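Long-range contacts in amino acid adenylation domain-containing protein (Bacillus stratosphericus LAMA 585, PDB 6ULY), which probably activates an alpha-keto acid as its acyl adenylate, serving as the adenylation domain of a nonribosomal depsipeptide synthetase module: residues 303-309 and 559-565; 247-251 and 273-278; 310-314 and 325-329. All blocks are in the same frame, centred on the assembly; numbering follows the deposited sequence.

Interaction 1. Residues 303-309 and 559-565. With QA7 (5'-O-{(S)-hydroxy[(4-methyl-2-oxopentanoyl)oxy]phosphoryl}adenosine), chain C; SO4 (sulfate ion), chain P.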
loop_
_atom_site.group_PDB
_atom_site.type_symbol
_atom_site.label_atom_id
_atom_site.label_comp_id
_atom_site.label_asym_id
_atom_site.label_seq_id
_atom_site.Cartn_x
_atom_site.Cartn_y
_atom_site.Cartn_z
ATOM N N GLU A 303 -11.222 -1.896 17.069
ATOM C CA GLU A 303 -11.247 -3.118 16.277
ATOM C C GLU A 303 -12.596 -3.794 16.485
ATOM O O GLU A 303 -13.468 -3.284 17.194
ATOM C CB GLU A 303 -10.083 -4.044 16.647
ATOM C CG GLU A 303 -10.031 -4.441 18.119
ATOM C CD GLU A 303 -8.815 -5.294 18.450
ATOM O OE1 GLU A 303 -8.828 -5.984 19.492
ATOM O OE2 GLU A 303 -7.845 -5.276 17.665
ATOM N N ALA A 304 -12.758 -4.955 15.860
ATOM C CA ALA A 304 -14.032 -5.657 15.906
ATOM C C ALA A 304 -14.444 -5.930 17.347
ATOM O O ALA A 304 -13.678 -6.501 18.130
ATOM C CB ALA A 304 -13.938 -6.967 15.126
ATOM N N VAL A 305 -15.659 -5.514 17.690
ATOM C CA VAL A 305 -16.233 -5.763 19.008
ATOM C C VAL A 305 -16.970 -7.095 18.935
ATOM O O VAL A 305 -17.965 -7.225 18.219
ATOM C CB VAL A 305 -17.169 -4.627 19.440
ATOM C CG1 VAL A 305 -17.734 -4.893 20.835
ATOM C CG2 VAL A 305 -16.437 -3.294 19.405
ATOM N N VAL A 306 -16.477 -8.083 19.671
ATOM C CA VAL A 306 -17.014 -9.446 19.614
ATOM C C VAL A 306 -18.108 -9.565 20.663
ATOM O O VAL A 306 -17.851 -9.306 21.850
ATOM C CB VAL A 306 -15.910 -10.485 19.847
ATOM C CG1 VAL A 306 -16.477 -11.890 19.722
ATOM C CG2 VAL A 306 -14.763 -10.273 18.865
ATOM N N PRO A 307 -19.334 -9.956 20.286
ATOM C CA PRO A 307 -20.398 -10.082 21.297
ATOM C C PRO A 307 -20.036 -10.985 22.464
ATOM O O PRO A 307 -20.240 -10.610 23.627
ATOM C CB PRO A 307 -21.575 -10.640 20.485
ATOM C CG PRO A 307 -21.329 -10.174 19.088
ATOM C CD PRO A 307 -19.839 -10.159 18.915
ATOM N N LYS A 308 -19.507 -12.177 22.191
ATOM C CA LYS A 308 -19.227 -13.107 23.278
ATOM C C LYS A 308 -18.075 -12.643 24.159
ATOM O O LYS A 308 -17.974 -13.089 25.305
ATOM C CB LYS A 308 -18.947 -14.498 22.711
ATOM C CG LYS A 308 -20.213 -15.226 22.280
ATOM C CD LYS A 308 -19.918 -16.606 21.713
ATOM C CE LYS A 308 -21.194 -17.425 21.576
ATOM N NZ LYS A 308 -20.954 -18.758 20.955
ATOM N N THR A 309 -17.214 -11.754 23.661
ATOM C CA THR A 309 -16.144 -11.219 24.496
ATOM C C THR A 309 -16.699 -10.251 25.535
ATOM O O THR A 309 -16.356 -10.333 26.721
ATOM C CB THR A 309 -15.096 -10.522 23.626
ATOM O OG1 THR A 309 -14.444 -11.484 22.788
ATOM C CG2 THR A 309 -14.055 -9.822 24.487
ATOM N N GLN A 559 -12.231 -17.492 21.596
ATOM C CA GLN A 559 -12.510 -17.606 20.172
ATOM C C GLN A 559 -11.244 -17.338 19.361
ATOM O O GLN A 559 -10.285 -16.723 19.835
ATOM C CB GLN A 559 -13.621 -16.635 19.770
ATOM C CG GLN A 559 -14.121 -16.803 18.340
ATOM C CD GLN A 559 -15.330 -15.938 18.036
ATOM O OE1 GLN A 559 -16.043 -15.507 18.944
ATOM N NE2 GLN A 559 -15.567 -15.679 16.754
ATOM N N LEU A 560 -11.248 -17.817 18.114
ATOM C CA LEU A 560 -10.067 -17.688 17.266
ATOM C C LEU A 560 -9.850 -16.238 16.842
ATOM O O LEU A 560 -8.729 -15.721 16.920
ATOM C CB LEU A 560 -10.198 -18.603 16.046
ATOM C CG LEU A 560 -8.954 -18.864 15.186
ATOM C CD1 LEU A 560 -8.675 -17.702 14.239
ATOM C CD2 LEU A 560 -7.729 -19.151 16.049
ATOM N N LYS A 561 -10.912 -15.567 16.386
ATOM C CA LYS A 561 -10.796 -14.150 16.055
ATOM C C LYS A 561 -10.325 -13.336 17.255
ATOM O O LYS A 561 -9.627 -12.328 17.088
ATOM C CB LYS A 561 -12.138 -13.616 15.551
ATOM C CG LYS A 561 -12.117 -12.150 15.126
ATOM C CD LYS A 561 -11.250 -11.931 13.894
ATOM C CE LYS A 561 -11.311 -10.487 13.417
ATOM N NZ LYS A 561 -10.638 -10.298 12.096
ATOM N N THR A 562 -10.690 -13.759 18.466
ATOM C CA THR A 562 -10.302 -13.036 19.671
ATOM C C THR A 562 -8.850 -13.295 20.055
ATOM O O THR A 562 -8.186 -12.394 20.580
ATOM C CB THR A 562 -11.242 -13.419 20.821
ATOM O OG1 THR A 562 -12.247 -12.407 20.970
ATOM C CG2 THR A 562 -10.490 -13.592 22.139
ATOM N N ARG A 563 -8.339 -14.505 19.810
ATOM C CA ARG A 563 -6.951 -14.797 20.150
ATOM C C ARG A 563 -5.988 -14.038 19.244
ATOM O O ARG A 563 -4.930 -13.583 19.696
ATOM C CB ARG A 563 -6.695 -16.302 20.068
ATOM C CG ARG A 563 -5.236 -16.695 20.250
ATOM C CD ARG A 563 -5.060 -18.205 20.280
ATOM N NE ARG A 563 -3.652 -18.595 20.234
ATOM C CZ ARG A 563 -2.817 -18.525 21.268
ATOM N NH1 ARG A 563 -3.240 -18.069 22.439
ATOM N NH2 ARG A 563 -1.556 -18.907 21.126
ATOM N N TRP A 564 -6.334 -13.891 17.961
ATOM C CA TRP A 564 -5.468 -13.152 17.048
ATOM C C TRP A 564 -5.464 -11.661 17.361
ATOM O O TRP A 564 -4.443 -10.993 17.165
ATOM C CB TRP A 564 -5.897 -13.399 15.601
ATOM C CG TRP A 564 -5.585 -14.787 15.119
ATOM C CD1 TRP A 564 -5.038 -15.806 15.846
ATOM C CD2 TRP A 564 -5.796 -15.306 13.800
ATOM N NE1 TRP A 564 -4.898 -16.926 15.064
ATOM C CE2 TRP A 564 -5.356 -16.647 13.803
ATOM C CE3 TRP A 564 -6.315 -14.770 12.617
ATOM C CZ2 TRP A 564 -5.419 -17.456 12.671
ATOM C CZ3 TRP A 564 -6.376 -15.574 11.494
ATOM C CH2 TRP A 564 -5.933 -16.903 11.530
ATOM N N GLN A 565 -6.587 -11.122 17.843
ATOM C CA GLN A 565 -6.586 -9.749 18.337
ATOM C C GLN A 565 -5.573 -9.576 19.463
ATOM O O GLN A 565 -4.902 -8.540 19.552
ATOM C CB GLN A 565 -7.981 -9.359 18.824
ATOM C CG GLN A 565 -8.977 -9.044 17.729
ATOM C CD GLN A 565 -10.322 -8.621 18.291
ATOM O OE1 GLN A 565 -10.603 -8.821 19.476
ATOM N NE2 GLN A 565 -11.159 -8.027 17.446
HETATM C C01 QA7 C . -13.116 4.333 18.982
HETATM C C02 QA7 C . -11.663 4.557 18.793
HETATM C C03 QA7 C . -11.299 5.962 19.187
HETATM C C04 QA7 C . -11.380 4.125 17.390
HETATM C C05 QA7 C . -10.426 4.945 16.582
HETATM C C06 QA7 C . -9.288 4.268 15.891
HETATM C C10 QA7 C . -9.216 3.171 12.597
HETATM C C11 QA7 C . -9.634 1.973 12.067
HETATM C C12 QA7 C . -11.061 2.157 11.400
HETATM C C13 QA7 C . -11.576 1.051 11.488
HETATM C C14 QA7 C . -10.928 0.313 12.810
HETATM C C16 QA7 C . -12.018 1.210 14.727
HETATM C C18 QA7 C . -13.554 -0.226 15.080
HETATM C C19 QA7 C . -14.613 -1.019 15.509
HETATM C C21 QA7 C . -14.234 -2.448 13.837
HETATM C C23 QA7 C . -12.871 -0.623 14.010
HETATM N N15 QA7 C . -11.908 0.288 13.820
HETATM N N17 QA7 C . -13.017 0.915 15.506
HETATM N N20 QA7 C . -14.915 -2.094 14.866
HETATM N N22 QA7 C . -13.242 -1.760 13.401
HETATM N N24 QA7 C . -15.355 -0.621 16.626
HETATM O O07 QA7 C . -8.463 4.922 15.046
HETATM O O09 QA7 C . -7.960 3.085 13.160
HETATM O O25 QA7 C . -9.921 0.980 13.149
HETATM O O26 QA7 C . -11.269 0.129 10.425
HETATM O O27 QA7 C . -11.088 2.708 10.001
HETATM O O28 QA7 C . -6.247 4.071 14.725
HETATM O O29 QA7 C . -7.118 5.311 13.085
HETATM O O30 QA7 C . -9.124 3.171 16.091
HETATM O O31 QA7 C . -10.600 6.059 16.466
HETATM P P08 QA7 C . -7.440 4.305 14.002
HETATM S S SO4 P . -10.018 -6.570 13.774
HETATM O O1 SO4 P . -10.581 -5.279 13.667
HETATM O O2 SO4 P . -9.715 -7.031 12.474
HETATM O O3 SO4 P . -8.830 -6.549 14.538
HETATM O O4 SO4 P . -10.928 -7.474 14.363
#
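The carboxylate of Glu303 and the amide of Gln565 meet as stacked plates, their planes only 17° apart, with Glu303 OE1 3.3 Å from Gln565 CD. The two side chains arrive from opposite directions. Glu303 OE1 takes a weak hydrogen bond from Phe273 N and makes none with Gln565 OE1. At the rim of the amide, NE2 lies 3.0 Å from Ala304 O, meeting a lone pair in the carbonyl plane over a nearly straight N-H path (160°). The same nitrogen donates to O4 of a sulfate at 3.1 Å, while Gln565 OE1 accepts from Asn272. The amide is thus held at both its nitrogen and its oxygen, which fixes which way round it lies against the carboxylate. Glu303 CG sits between the backbone N and the carbonyl carbon (chi1 57°), and the extended chain beyond it carries the carboxylate across to Gln565.

In this member of the ANL superfamily, Glu303 and Ala304, in the loop that leads through Val306 at the N-cap into helix 307-317, lie against the adenine of the bound keto acyl adenylate, and helix 560-570 packs on the loop's other flank. The sulfate, probably from the crystallisation liquor, is gripped by Ala304 N (3.1 Å to O1), with a weak bond from Lys561 NZ.

Further along, Val306 CG2 lies 3.9 Å from Thr562 OG1. Thr562 OG1 donates to Thr309 OG1 at 3.0 Å, a bond between two buried residues, beside Ala276 of helix 272-279.

Interaction 2. Residues 247-251 and 273-278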
loop_
_atom_site.group_PDB
_atom_site.type_symbol
_atom_site.label_atom_id
_atom_site.label_comp_id
_atom_site.label_asym_id
_atom_site.label_seq_id
_atom_site.Cartn_x
_atom_site.Cartn_y
_atom_site.Cartn_z
ATOM N N ASP A 247 2.593 -0.653 28.699
ATOM C CA ASP A 247 3.382 -1.839 29.009
ATOM C C ASP A 247 2.889 -2.513 30.281
ATOM O O ASP A 247 2.823 -3.746 30.355
ATOM C CB ASP A 247 4.857 -1.459 29.145
ATOM C CG ASP A 247 5.367 -0.670 27.955
ATOM O OD1 ASP A 247 4.817 0.420 27.682
ATOM O OD2 ASP A 247 6.317 -1.136 27.294
ATOM N N ASP A 248 2.526 -1.718 31.295
ATOM C CA ASP A 248 2.115 -2.296 32.570
ATOM C C ASP A 248 0.825 -3.094 32.437
ATOM O O ASP A 248 0.623 -4.067 33.172
ATOM C CB ASP A 248 1.949 -1.203 33.628
ATOM C CG ASP A 248 3.233 -0.435 33.884
ATOM O OD1 ASP A 248 3.154 0.756 34.256
ATOM O OD2 ASP A 248 4.323 -1.014 33.696
ATOM N N PHE A 249 -0.063 -2.706 31.520
ATOM C CA PHE A 249 -1.297 -3.468 31.356
ATOM C C PHE A 249 -1.038 -4.799 30.658
ATOM O O PHE A 249 -1.470 -5.853 31.139
ATOM C CB PHE A 249 -2.344 -2.677 30.576
ATOM C CG PHE A 249 -3.480 -3.533 30.101
ATOM C CD1 PHE A 249 -4.520 -3.860 30.953
ATOM C CD2 PHE A 249 -3.481 -4.054 28.817
ATOM C CE1 PHE A 249 -5.556 -4.670 30.524
ATOM C CE2 PHE A 249 -4.510 -4.867 28.384
ATOM C CZ PHE A 249 -5.549 -5.175 29.235
ATOM N N ILE A 250 -0.374 -4.772 29.498
ATOM C CA ILE A 250 -0.192 -6.020 28.759
ATOM C C ILE A 250 0.684 -6.982 29.553
ATOM O O ILE A 250 0.577 -8.204 29.394
ATOM C CB ILE A 250 0.379 -5.763 27.348
ATOM C CG1 ILE A 250 1.748 -5.087 27.412
ATOM C CG2 ILE A 250 -0.589 -4.928 26.512
ATOM C CD1 ILE A 250 2.905 -6.052 27.208
ATOM N N ALA A 251 1.545 -6.460 30.429
ATOM C CA ALA A 251 2.326 -7.334 31.301
ATOM C C ALA A 251 1.439 -8.021 32.334
ATOM O O ALA A 251 1.584 -9.223 32.580
ATOM C CB ALA A 251 3.433 -6.535 31.989
ATOM N N PHE A 273 -9.382 -6.574 22.281
ATOM C CA PHE A 273 -8.416 -7.569 22.741
ATOM C C PHE A 273 -8.199 -7.474 24.246
ATOM O O PHE A 273 -8.004 -8.494 24.919
ATOM C CB PHE A 273 -7.083 -7.408 21.998
ATOM C CG PHE A 273 -6.244 -6.248 22.478
ATOM C CD1 PHE A 273 -6.248 -5.049 21.793
ATOM C CD2 PHE A 273 -5.440 -6.365 23.603
ATOM C CE1 PHE A 273 -5.481 -3.982 22.228
ATOM C CE2 PHE A 273 -4.676 -5.302 24.041
ATOM C CZ PHE A 273 -4.698 -4.109 23.352
ATOM N N ALA A 274 -8.215 -6.256 24.792
ATOM C CA ALA A 274 -8.002 -6.095 26.225
ATOM C C ALA A 274 -9.113 -6.767 27.017
ATOM O O ALA A 274 -8.857 -7.398 28.049
ATOM C CB ALA A 274 -7.905 -4.613 26.580
ATOM N N PHE A 275 -10.356 -6.650 26.545
ATOM C CA PHE A 275 -11.456 -7.345 27.202
ATOM C C PHE A 275 -11.251 -8.851 27.142
ATOM O O PHE A 275 -11.501 -9.562 28.123
ATOM C CB PHE A 275 -12.787 -6.960 26.559
ATOM C CG PHE A 275 -13.142 -5.507 26.721
ATOM C CD1 PHE A 275 -12.580 -4.545 25.894
ATOM C CD2 PHE A 275 -14.044 -5.101 27.692
ATOM C CE1 PHE A 275 -12.903 -3.210 26.040
ATOM C CE2 PHE A 275 -14.372 -3.765 27.841
ATOM C CZ PHE A 275 -13.802 -2.819 27.012
ATOM N N ALA A 276 -10.785 -9.354 25.999
ATOM C CA ALA A 276 -10.518 -10.783 25.884
ATOM C C ALA A 276 -9.356 -11.200 26.775
ATOM O O ALA A 276 -9.367 -12.296 27.346
ATOM C CB ALA A 276 -10.236 -11.145 24.429
ATOM N N MET A 277 -8.340 -10.341 26.905
ATOM C CA MET A 277 -7.221 -10.659 27.785
ATOM C C MET A 277 -7.692 -10.823 29.224
ATOM O O MET A 277 -7.285 -11.763 29.915
ATOM C CB MET A 277 -6.147 -9.572 27.694
ATOM C CG MET A 277 -5.349 -9.581 26.404
ATOM S SD MET A 277 -4.081 -8.293 26.340
ATOM C CE MET A 277 -2.825 -8.987 27.405
ATOM N N ILE A 278 -8.560 -9.921 29.692
ATOM C CA ILE A 278 -9.094 -10.033 31.047
ATOM C C ILE A 278 -9.886 -11.326 31.201
ATOM O O ILE A 278 -9.787 -12.015 32.224
ATOM C CB ILE A 278 -9.950 -8.799 31.387
ATOM C CG1 ILE A 278 -9.086 -7.534 31.412
ATOM C CG2 ILE A 278 -10.653 -8.980 32.726
ATOM C CD1 ILE A 278 -8.213 -7.405 32.645
#
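Phe249 brings the CZ end of its ring against the methyl of Ala274, CZ lying 3.6 Å from CB. The ring is a knob in a hole formed by Phe273, Ala274, Met277 and Ile278, four side chains of one helix. Its CG is anti to the backbone N (chi1 166°), which throws the ring outward from its own helix and into this socket. Phe273 comes to the ring's edge, CE2 to CE2 at 4.4 Å. Met277 makes an oblique Met-aromatic contact, its sulfur 5.2 Å from the Phe249 ring centroid and 63° off the normal.

This single knob-into-hole contact joins helix 246-251 to helix 272-279, which follow strands 240-243 and 267-270 of the large mixed sheet in the adenylation fold. The two short segments run at 41° to each other, with axes 11.6 Å apart, a separation that the Phe249 ring spans. Trp218 stacks on Phe249 as well, and also touches Phe273 and Ala274.

Beyond the ring, the Met277 chain bends at its last torsion and brings its methyl CE to 4.0 Å from Ile250 O. On the other flank the CD1 methyl of Ile278 approaches Phe249 CE1 at 4.4 Å.

Interaction 3. Residues 310-314 and 325-329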
loop_
_atom_site.group_PDB
_atom_site.type_symbol
_atom_site.label_atom_id
_atom_site.label_comp_id
_atom_site.label_asym_id
_atom_site.label_seq_id
_atom_site.Cartn_x
_atom_site.Cartn_y
_atom_site.Cartn_z
ATOM N N ILE A 310 -17.559 -9.325 25.109
ATOM C CA ILE A 310 -18.082 -8.327 26.034
ATOM C C ILE A 310 -19.053 -8.967 27.018
ATOM O O ILE A 310 -19.086 -8.603 28.199
ATOM C CB ILE A 310 -18.739 -7.164 25.266
ATOM C CG1 ILE A 310 -19.869 -7.670 24.370
ATOM C CG2 ILE A 310 -17.698 -6.417 24.446
ATOM C CD1 ILE A 310 -20.479 -6.591 23.488
ATOM N N HIS A 311 -19.856 -9.930 26.558
ATOM C CA HIS A 311 -20.806 -10.579 27.454
ATOM C C HIS A 311 -20.078 -11.356 28.544
ATOM O O HIS A 311 -20.432 -11.272 29.726
ATOM C CB HIS A 311 -21.732 -11.504 26.668
ATOM C CG HIS A 311 -22.772 -12.170 27.515
ATOM N ND1 HIS A 311 -22.774 -13.526 27.765
ATOM C CD2 HIS A 311 -23.836 -11.663 28.183
ATOM C CE1 HIS A 311 -23.799 -13.827 28.542
ATOM N NE2 HIS A 311 -24.460 -12.715 28.810
ATOM N N ARG A 312 -19.056 -12.125 28.163
ATOM C CA ARG A 312 -18.264 -12.840 29.158
ATOM C C ARG A 312 -17.566 -11.863 30.095
ATOM O O ARG A 312 -17.467 -12.106 31.302
ATOM C CB ARG A 312 -17.245 -13.744 28.464
ATOM C CG ARG A 312 -16.455 -14.641 29.403
ATOM C CD ARG A 312 -17.323 -15.752 29.968
ATOM N NE ARG A 312 -16.769 -16.312 31.197
ATOM C CZ ARG A 312 -17.382 -17.224 31.945
ATOM N NH1 ARG A 312 -18.575 -17.687 31.591
ATOM N NH2 ARG A 312 -16.802 -17.675 33.050
ATOM N N PHE A 313 -17.076 -10.749 29.551
ATOM C CA PHE A 313 -16.430 -9.732 30.371
ATOM C C PHE A 313 -17.385 -9.198 31.431
ATOM O O PHE A 313 -17.015 -9.054 32.601
ATOM C CB PHE A 313 -15.933 -8.607 29.462
ATOM C CG PHE A 313 -15.078 -7.586 30.145
ATOM C CD1 PHE A 313 -15.649 -6.486 30.765
ATOM C CD2 PHE A 313 -13.698 -7.696 30.121
ATOM C CE1 PHE A 313 -14.862 -5.533 31.369
ATOM C CE2 PHE A 313 -12.905 -6.746 30.721
ATOM C CZ PHE A 313 -13.488 -5.662 31.350
ATOM N N LEU A 314 -18.627 -8.902 31.036
ATOM C CA LEU A 314 -19.606 -8.391 31.991
ATOM C C LEU A 314 -20.007 -9.463 32.997
ATOM O O LEU A 314 -20.253 -9.163 34.172
ATOM C CB LEU A 314 -20.836 -7.869 31.248
ATOM C CG LEU A 314 -20.602 -6.697 30.290
ATOM C CD1 LEU A 314 -21.807 -6.505 29.380
ATOM C CD2 LEU A 314 -20.300 -5.417 31.061
ATOM N N ASP A 325 -24.219 -2.683 31.975
ATOM C CA ASP A 325 -24.504 -1.777 30.865
ATOM C C ASP A 325 -23.388 -0.759 30.657
ATOM O O ASP A 325 -23.598 0.257 29.990
ATOM C CB ASP A 325 -25.835 -1.053 31.096
ATOM C CG ASP A 325 -25.781 -0.086 32.272
ATOM O OD1 ASP A 325 -24.884 -0.228 33.132
ATOM O OD2 ASP A 325 -26.639 0.818 32.339
ATOM N N VAL A 326 -22.201 -1.010 31.215
ATOM C CA VAL A 326 -21.115 -0.042 31.118
ATOM C C VAL A 326 -20.358 -0.128 29.797
ATOM O O VAL A 326 -19.683 0.838 29.420
ATOM C CB VAL A 326 -20.115 -0.221 32.274
ATOM C CG1 VAL A 326 -20.830 -0.135 33.616
ATOM C CG2 VAL A 326 -19.365 -1.550 32.136
ATOM N N ILE A 327 -20.430 -1.253 29.091
ATOM C CA ILE A 327 -19.632 -1.442 27.885
ATOM C C ILE A 327 -20.300 -0.711 26.729
ATOM O O ILE A 327 -21.446 -1.007 26.372
ATOM C CB ILE A 327 -19.446 -2.933 27.565
ATOM C CG1 ILE A 327 -18.398 -3.540 28.500
ATOM C CG2 ILE A 327 -19.048 -3.112 26.098
ATOM C CD1 ILE A 327 -18.170 -5.025 28.292
ATOM N N ARG A 328 -19.579 0.233 26.133
ATOM C CA ARG A 328 -20.087 1.037 25.024
ATOM C C ARG A 328 -19.242 0.792 23.782
ATOM O O ARG A 328 -18.148 1.369 23.646
ATOM C CB ARG A 328 -20.088 2.518 25.399
ATOM C CG ARG A 328 -20.929 2.805 26.624
ATOM C CD ARG A 328 -21.079 4.291 26.885
ATOM N NE ARG A 328 -21.611 4.537 28.223
ATOM C CZ ARG A 328 -21.695 5.736 28.792
ATOM N NH1 ARG A 328 -21.284 6.816 28.143
ATOM N NH2 ARG A 328 -22.186 5.852 30.017
ATOM N N PRO A 329 -19.681 -0.068 22.865
ATOM C CA PRO A 329 -18.967 -0.198 21.590
ATOM C C PRO A 329 -18.866 1.148 20.886
ATOM O O PRO A 329 -19.770 1.984 20.967
ATOM C CB PRO A 329 -19.827 -1.190 20.800
ATOM C CG PRO A 329 -20.548 -1.978 21.843
ATOM C CD PRO A 329 -20.784 -1.037 22.987
#
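The carbonyl oxygen of Ile310 accepts the helical bond from Leu314 N at 2.9 Å, and the same oxygen has the Ile327 methyl CD1 beside it at 3.7 Å. Across the contact itself the meeting of helix and strand is apolar: no hydrogen bond passes between residues 310-314 and 325-329.

Ile327 is the wedge. Its CG1 is anti to the carbonyl carbon (chi1 -77°) and the chain runs on extended, a course that sets CD1 among three helical side chains. The tip finds Leu314 CD2 at 3.5 Å, Ile310 CB at 3.7 Å and Phe313 CD1 at 3.8 Å, the last approached obliquely. Its other branch is not idle, for Ile327 CG2 lies 3.9 Å from Ile310 CG2. Leu314 reaches further, and its CD2 also touches Val326 CG2 at 4.1 Å. All five of these side chains are buried.

The geometry is that of a beta-alpha-beta unit: strand 297-301, helix 307-317, then strand 327-333, with the two strands parallel neighbours in the large mixed sheet. Helix and returning strand run nearly opposite, at 166°, with their axes well separated, a spacing filled by these apolar side chains. Val326 and Arg328 share backbone bonds with strand 297-301, while Arg312, whose side chain plays no part in the contact, forms a salt bridge with Glu282. Phe313 packs edge-to-face with Phe275 and touches Met298, and Phe275 also touches Ile327, so helix 307-317 lies with one flank against the sheet and another against helix 272-279.

Overall arrangement
Interactions 2 and 3 are buried, apolar in their side chains and without hydrogen bonds across the segments, whereas interaction 1 is only partly buried and is made by hydrogen bonds and an amide-carboxylate stack, with a sulfate, probably from the crystallisation liquor, bound alongside. The difference follows place in the fold: interaction 2 joins two helices and interaction 3 a helix to the large mixed sheet, while interaction 1 brings a helix from near the chain's end against the loop at 303-306 beside the adenine. Helix 307-317 serves both 1 and 3. Helix 272-279 links all three, its Phe273 and Ala276 meeting Glu303, Gln565, Thr562 and Thr309, and its Phe275 and Ile278 meeting Phe313.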